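PmoF1 (Methylocystis sp. ATCC 49242, PDB 6P1E) probably serves as a copper chaperone in a methane-oxidising bacterium, its PCuAC domain binding copper(II) as a dimer. Local coordinates at residues M2-V7 with K11-W16; A27-F32 with L101-V106. All blocks are in the same frame, centred on the assembly; numbering follows the deposited sequence.

Interaction 1 (M2-V7 with K11-W16). With CU (copper (II) ion), chain E.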
# COMPACT_ATOMS: atom_id res chain seq x y z
N MET B 2 -0.36 5.79 -14.95
CA MET B 2 0.87 5.42 -14.27
C MET B 2 0.55 4.49 -13.10
O MET B 2 0.12 3.36 -13.31
CB MET B 2 1.61 6.68 -13.79
CG MET B 2 0.68 7.72 -13.18
SD MET B 2 1.39 8.85 -11.96
CE MET B 2 1.46 7.79 -10.51
N HIS B 3 0.80 4.95 -11.88
CA HIS B 3 0.48 4.19 -10.67
C HIS B 3 -0.81 4.66 -10.02
O HIS B 3 -1.15 4.21 -8.93
CB HIS B 3 1.64 4.29 -9.69
CG HIS B 3 2.86 3.57 -10.14
ND1 HIS B 3 3.20 3.46 -11.47
CD2 HIS B 3 3.81 2.89 -9.46
CE1 HIS B 3 4.31 2.75 -11.58
NE2 HIS B 3 4.70 2.39 -10.37
N GLU B 4 -1.51 5.58 -10.68
CA GLU B 4 -2.84 5.98 -10.24
C GLU B 4 -3.78 6.07 -11.44
O GLU B 4 -3.38 6.47 -12.53
CB GLU B 4 -2.82 7.30 -9.48
CG GLU B 4 -2.34 8.51 -10.26
CD GLU B 4 -2.36 9.77 -9.41
OE1 GLU B 4 -3.23 9.88 -8.52
OE2 GLU B 4 -1.51 10.66 -9.64
N TYR B 5 -5.03 5.67 -11.21
CA TYR B 5 -6.04 5.62 -12.26
C TYR B 5 -7.29 6.35 -11.80
O TYR B 5 -7.80 6.11 -10.71
CB TYR B 5 -6.36 4.17 -12.63
CG TYR B 5 -5.14 3.41 -13.08
CD1 TYR B 5 -4.80 3.34 -14.42
CD2 TYR B 5 -4.31 2.78 -12.16
CE1 TYR B 5 -3.68 2.66 -14.84
CE2 TYR B 5 -3.19 2.09 -12.57
CZ TYR B 5 -2.88 2.03 -13.91
OH TYR B 5 -1.76 1.34 -14.33
N ASP B 6 -7.79 7.24 -12.66
CA ASP B 6 -8.99 8.01 -12.36
C ASP B 6 -10.17 7.42 -13.11
O ASP B 6 -10.05 7.05 -14.28
CB ASP B 6 -8.82 9.47 -12.75
CG ASP B 6 -7.62 10.13 -12.08
OD1 ASP B 6 -7.56 10.12 -10.83
OD2 ASP B 6 -6.75 10.65 -12.80
N VAL B 7 -11.30 7.29 -12.42
CA VAL B 7 -12.56 6.95 -13.08
C VAL B 7 -13.69 7.69 -12.37
O VAL B 7 -13.87 7.56 -11.15
CB VAL B 7 -12.80 5.42 -13.11
CG1 VAL B 7 -12.84 4.83 -11.70
CG2 VAL B 7 -14.08 5.10 -13.88
N LYS B 11 -10.46 7.76 -7.45
CA LYS B 11 -9.06 7.58 -7.79
C LYS B 11 -8.59 6.26 -7.21
O LYS B 11 -8.76 6.01 -6.02
CB LYS B 11 -8.20 8.73 -7.25
CG LYS B 11 -8.57 10.10 -7.81
CD LYS B 11 -7.42 11.08 -7.65
CE LYS B 11 -7.79 12.45 -8.19
NZ LYS B 11 -6.74 13.48 -7.92
N VAL B 12 -8.02 5.43 -8.07
CA VAL B 12 -7.43 4.17 -7.64
C VAL B 12 -5.93 4.37 -7.62
O VAL B 12 -5.31 4.54 -8.66
CB VAL B 12 -7.81 3.01 -8.58
CG1 VAL B 12 -7.15 1.71 -8.13
CG2 VAL B 12 -9.32 2.86 -8.66
N GLU B 13 -5.36 4.32 -6.42
CA GLU B 13 -3.97 4.69 -6.24
C GLU B 13 -3.13 3.47 -5.90
O GLU B 13 -3.50 2.64 -5.07
CB GLU B 13 -3.84 5.77 -5.17
CG GLU B 13 -4.60 7.05 -5.54
CD GLU B 13 -4.44 8.17 -4.52
OE1 GLU B 13 -3.63 8.02 -3.59
OE2 GLU B 13 -5.14 9.20 -4.66
N HIS B 14 -2.00 3.38 -6.59
CA HIS B 14 -0.99 2.36 -6.40
C HIS B 14 -1.57 0.95 -6.24
O HIS B 14 -1.31 0.27 -5.24
CB HIS B 14 -0.11 2.69 -5.21
CG HIS B 14 1.22 2.02 -5.28
ND1 HIS B 14 1.39 0.69 -5.00
CD2 HIS B 14 2.43 2.48 -5.67
CE1 HIS B 14 2.65 0.36 -5.19
NE2 HIS B 14 3.31 1.43 -5.59
N PRO B 15 -2.36 0.51 -7.22
CA PRO B 15 -2.82 -0.88 -7.21
C PRO B 15 -1.65 -1.85 -7.25
O PRO B 15 -0.70 -1.65 -8.01
CB PRO B 15 -3.66 -0.98 -8.48
CG PRO B 15 -3.09 0.06 -9.38
CD PRO B 15 -2.68 1.19 -8.49
N TRP B 16 -1.71 -2.88 -6.43
CA TRP B 16 -0.64 -3.87 -6.38
C TRP B 16 -1.17 -5.20 -5.90
O TRP B 16 -2.28 -5.30 -5.38
CB TRP B 16 0.50 -3.40 -5.48
CG TRP B 16 0.17 -3.29 -4.01
CD1 TRP B 16 -0.61 -2.34 -3.41
CD2 TRP B 16 0.66 -4.13 -2.95
NE1 TRP B 16 -0.66 -2.56 -2.05
CE2 TRP B 16 0.12 -3.65 -1.74
CE3 TRP B 16 1.49 -5.26 -2.92
CZ2 TRP B 16 0.37 -4.25 -0.52
CZ3 TRP B 16 1.75 -5.85 -1.70
CH2 TRP B 16 1.19 -5.35 -0.51
CU CU E . 5.24 1.11 -6.15
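The antiparallel hairpin of strands 4-7 and 10-18 runs into a copper site where His3 lies next to His14. Within the hairpin, Tyr5 and Val12 are a hydrogen-bonded pair, Val12 N giving to Tyr5 O at 2.7 Å and Tyr5 N giving to Val12 O at 2.8 Å. One more backbone bond, His14 N to His3 O at 2.6 Å, ties in the corner where the second strand turns; its donor approaches almost straight on to the carbonyl, though the N-H...O angle is bent, at 140°. The two side chains point the same way, and their rings meet as an offset edge-to-face pair, the edge of His3 toward the face of His14, planes at 68°. With CG of His14 swung opposite its own N (chi1 -157°), NE2 reaches the copper at 2.0 Å; His34 NE2 of the second subunit binds the same ion. On the face carrying Val12, the Tyr5 ring presents its edge to Pro15, CE2 to CG 3.8 Å, and its hydroxyl is hydrogen-bonded to Asp116 N. On the other face the extended Lys11 chain runs beside Asp6, OD1 lying 3.2 Å from CG of Lys11, while Glu4 lies beside Glu13, a residue of another copper site. Asp6 and Lys11 stop short of a salt bridge; three backbone bonds link the strands, while the lysine charge probably eases the clustering of acids on that face.

Interaction 2 (A27-F32 with L101-V106); sequences ASFYAF and LEMTLV
The sulfur of Met103, the one heteroatom among the side chains that meet here, lies obliquely above the CD1-CE1 side of the Phe29 ring, with SD 3.4 Å from CD1 and 3.6 Å from CE1 of the phenylalanine. Seen from the ring centroid it stands 41° off the normal, in a Met-aromatic contact. The methyl group does the rest. A turn about the last torsion (chi3 59°) folds CE back over one face of the Phe29 ring, where it makes a CH-pi contact 3.8 Å from the centroid. The two side chains come from opposite directions, and the phenylalanine reaches its partner because its ring points away from its own backbone N (chi1 167°), into the space between the strands. Leu105 adds a lighter touch, its CD2 lying 4.2 Å from CE2 of Phe29. Replacing Phe29 with an alanine would probably open a gap in the core, with the Met103 thioether left without its aromatic partner and more at liberty to turn. Pro15 and Ile115 also pack on Phe29, while Val46 and Ala117 touch Met103. The strands themselves stay apart, CA of Phe29 and CA of Met103 being 10.1 Å from each other, and the two segments share no hydrogen bond. A separation of this size, filled by side chains from both strands, fits two facing layers of a beta sandwich, consistent with the cupredoxin-like fold of PCuAC domains.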
# COMPACT_ATOMS: atom_id res chain seq x y z
N ALA B 27 -3.51 -15.28 -5.38
CA ALA B 27 -2.85 -14.00 -5.12
C ALA B 27 -3.83 -13.06 -4.44
O ALA B 27 -5.04 -13.30 -4.45
CB ALA B 27 -2.32 -13.39 -6.40
N SER B 28 -3.31 -11.98 -3.86
CA SER B 28 -4.13 -10.99 -3.18
C SER B 28 -3.89 -9.62 -3.79
O SER B 28 -2.75 -9.20 -3.93
CB SER B 28 -3.81 -10.97 -1.69
OG SER B 28 -4.09 -12.22 -1.09
N PHE B 29 -4.97 -8.91 -4.13
CA PHE B 29 -4.88 -7.61 -4.78
C PHE B 29 -5.24 -6.51 -3.80
O PHE B 29 -6.22 -6.62 -3.05
CB PHE B 29 -5.79 -7.54 -6.01
CG PHE B 29 -5.98 -6.15 -6.55
CD1 PHE B 29 -5.07 -5.60 -7.43
CD2 PHE B 29 -7.08 -5.39 -6.17
CE1 PHE B 29 -5.25 -4.32 -7.93
CE2 PHE B 29 -7.26 -4.11 -6.66
CZ PHE B 29 -6.35 -3.58 -7.55
N TYR B 30 -4.45 -5.44 -3.85
CA TYR B 30 -4.51 -4.35 -2.89
C TYR B 30 -4.47 -3.02 -3.62
O TYR B 30 -3.96 -2.93 -4.74
CB TYR B 30 -3.34 -4.44 -1.90
CG TYR B 30 -3.23 -5.76 -1.18
CD1 TYR B 30 -4.22 -6.18 -0.29
CD2 TYR B 30 -2.12 -6.57 -1.36
CE1 TYR B 30 -4.11 -7.38 0.37
CE2 TYR B 30 -2.01 -7.78 -0.70
CZ TYR B 30 -3.00 -8.17 0.17
OH TYR B 30 -2.89 -9.37 0.83
N ALA B 31 -5.00 -1.98 -2.99
CA ALA B 31 -5.05 -0.65 -3.60
C ALA B 31 -5.57 0.35 -2.58
O ALA B 31 -6.04 -0.03 -1.51
CB ALA B 31 -5.92 -0.64 -4.84
N PHE B 32 -5.43 1.63 -2.91
CA PHE B 32 -6.06 2.69 -2.15
C PHE B 32 -7.09 3.36 -3.04
O PHE B 32 -6.75 3.89 -4.10
CB PHE B 32 -5.01 3.69 -1.67
CG PHE B 32 -3.83 3.04 -1.00
CD1 PHE B 32 -3.80 2.88 0.37
CD2 PHE B 32 -2.76 2.59 -1.74
CE1 PHE B 32 -2.72 2.28 0.99
CE2 PHE B 32 -1.67 1.99 -1.13
CZ PHE B 32 -1.66 1.83 0.24
N LEU B 101 0.21 -6.66 -14.05
CA LEU B 101 -0.98 -7.46 -14.23
C LEU B 101 -2.12 -6.55 -14.63
O LEU B 101 -2.53 -5.68 -13.86
CB LEU B 101 -1.34 -8.25 -12.97
CG LEU B 101 -2.57 -9.16 -13.14
CD1 LEU B 101 -2.23 -10.33 -14.05
CD2 LEU B 101 -3.09 -9.65 -11.80
N GLU B 102 -2.63 -6.75 -15.84
CA GLU B 102 -3.76 -5.97 -16.31
C GLU B 102 -5.03 -6.49 -15.67
O GLU B 102 -5.28 -7.69 -15.64
CB GLU B 102 -3.87 -6.04 -17.84
CG GLU B 102 -5.02 -5.22 -18.40
CD GLU B 102 -4.98 -5.12 -19.91
OE1 GLU B 102 -5.36 -6.10 -20.58
OE2 GLU B 102 -4.58 -4.05 -20.43
N MET B 103 -5.83 -5.56 -15.16
CA MET B 103 -7.09 -5.89 -14.51
C MET B 103 -8.12 -4.84 -14.88
O MET B 103 -7.75 -3.71 -15.22
CB MET B 103 -6.94 -5.95 -12.99
CG MET B 103 -5.78 -6.80 -12.48
SD MET B 103 -5.47 -6.55 -10.72
CE MET B 103 -7.05 -7.02 -10.01
N THR B 104 -9.39 -5.20 -14.80
CA THR B 104 -10.46 -4.24 -14.97
C THR B 104 -11.26 -4.19 -13.67
O THR B 104 -11.79 -5.21 -13.23
CB THR B 104 -11.39 -4.60 -16.14
OG1 THR B 104 -10.63 -4.72 -17.35
CG2 THR B 104 -12.47 -3.54 -16.32
N LEU B 105 -11.32 -3.01 -13.08
CA LEU B 105 -12.14 -2.80 -11.89
C LEU B 105 -13.50 -2.28 -12.35
O LEU B 105 -13.57 -1.41 -13.21
CB LEU B 105 -11.48 -1.82 -10.93
CG LEU B 105 -10.04 -2.11 -10.53
CD1 LEU B 105 -9.52 -1.04 -9.57
CD2 LEU B 105 -9.90 -3.49 -9.91
N VAL B 106 -14.55 -2.83 -11.76
CA VAL B 106 -15.91 -2.45 -12.13
C VAL B 106 -16.59 -1.81 -10.93
O VAL B 106 -16.80 -2.45 -9.90
CB VAL B 106 -16.74 -3.67 -12.60
CG1 VAL B 106 -18.11 -3.22 -13.10
CG2 VAL B 106 -15.99 -4.43 -13.69

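How the interactions relate
Interaction 1 is partly buried and lies near the copper at the dimer interface, whereas interaction 2 sits close to the centre of the chain, with all three of its touching residues buried. The first joins neighbouring strands within a sheet, mainly through backbone hydrogen bonds, with charged and metal-binding side chains at its margins; the second bridges strands facing each other, through apolar side chains and a thioether. They meet because strands 10-18 and 27-35 are neighbours: Glu13 N and Trp16 O probably bond to Phe32 O and Tyr30 N, respectively. Pro15 belongs to both settings, its CB packing 3.7 Å from CE1 of Phe29, so the hairpin beside the metal rests directly on the core.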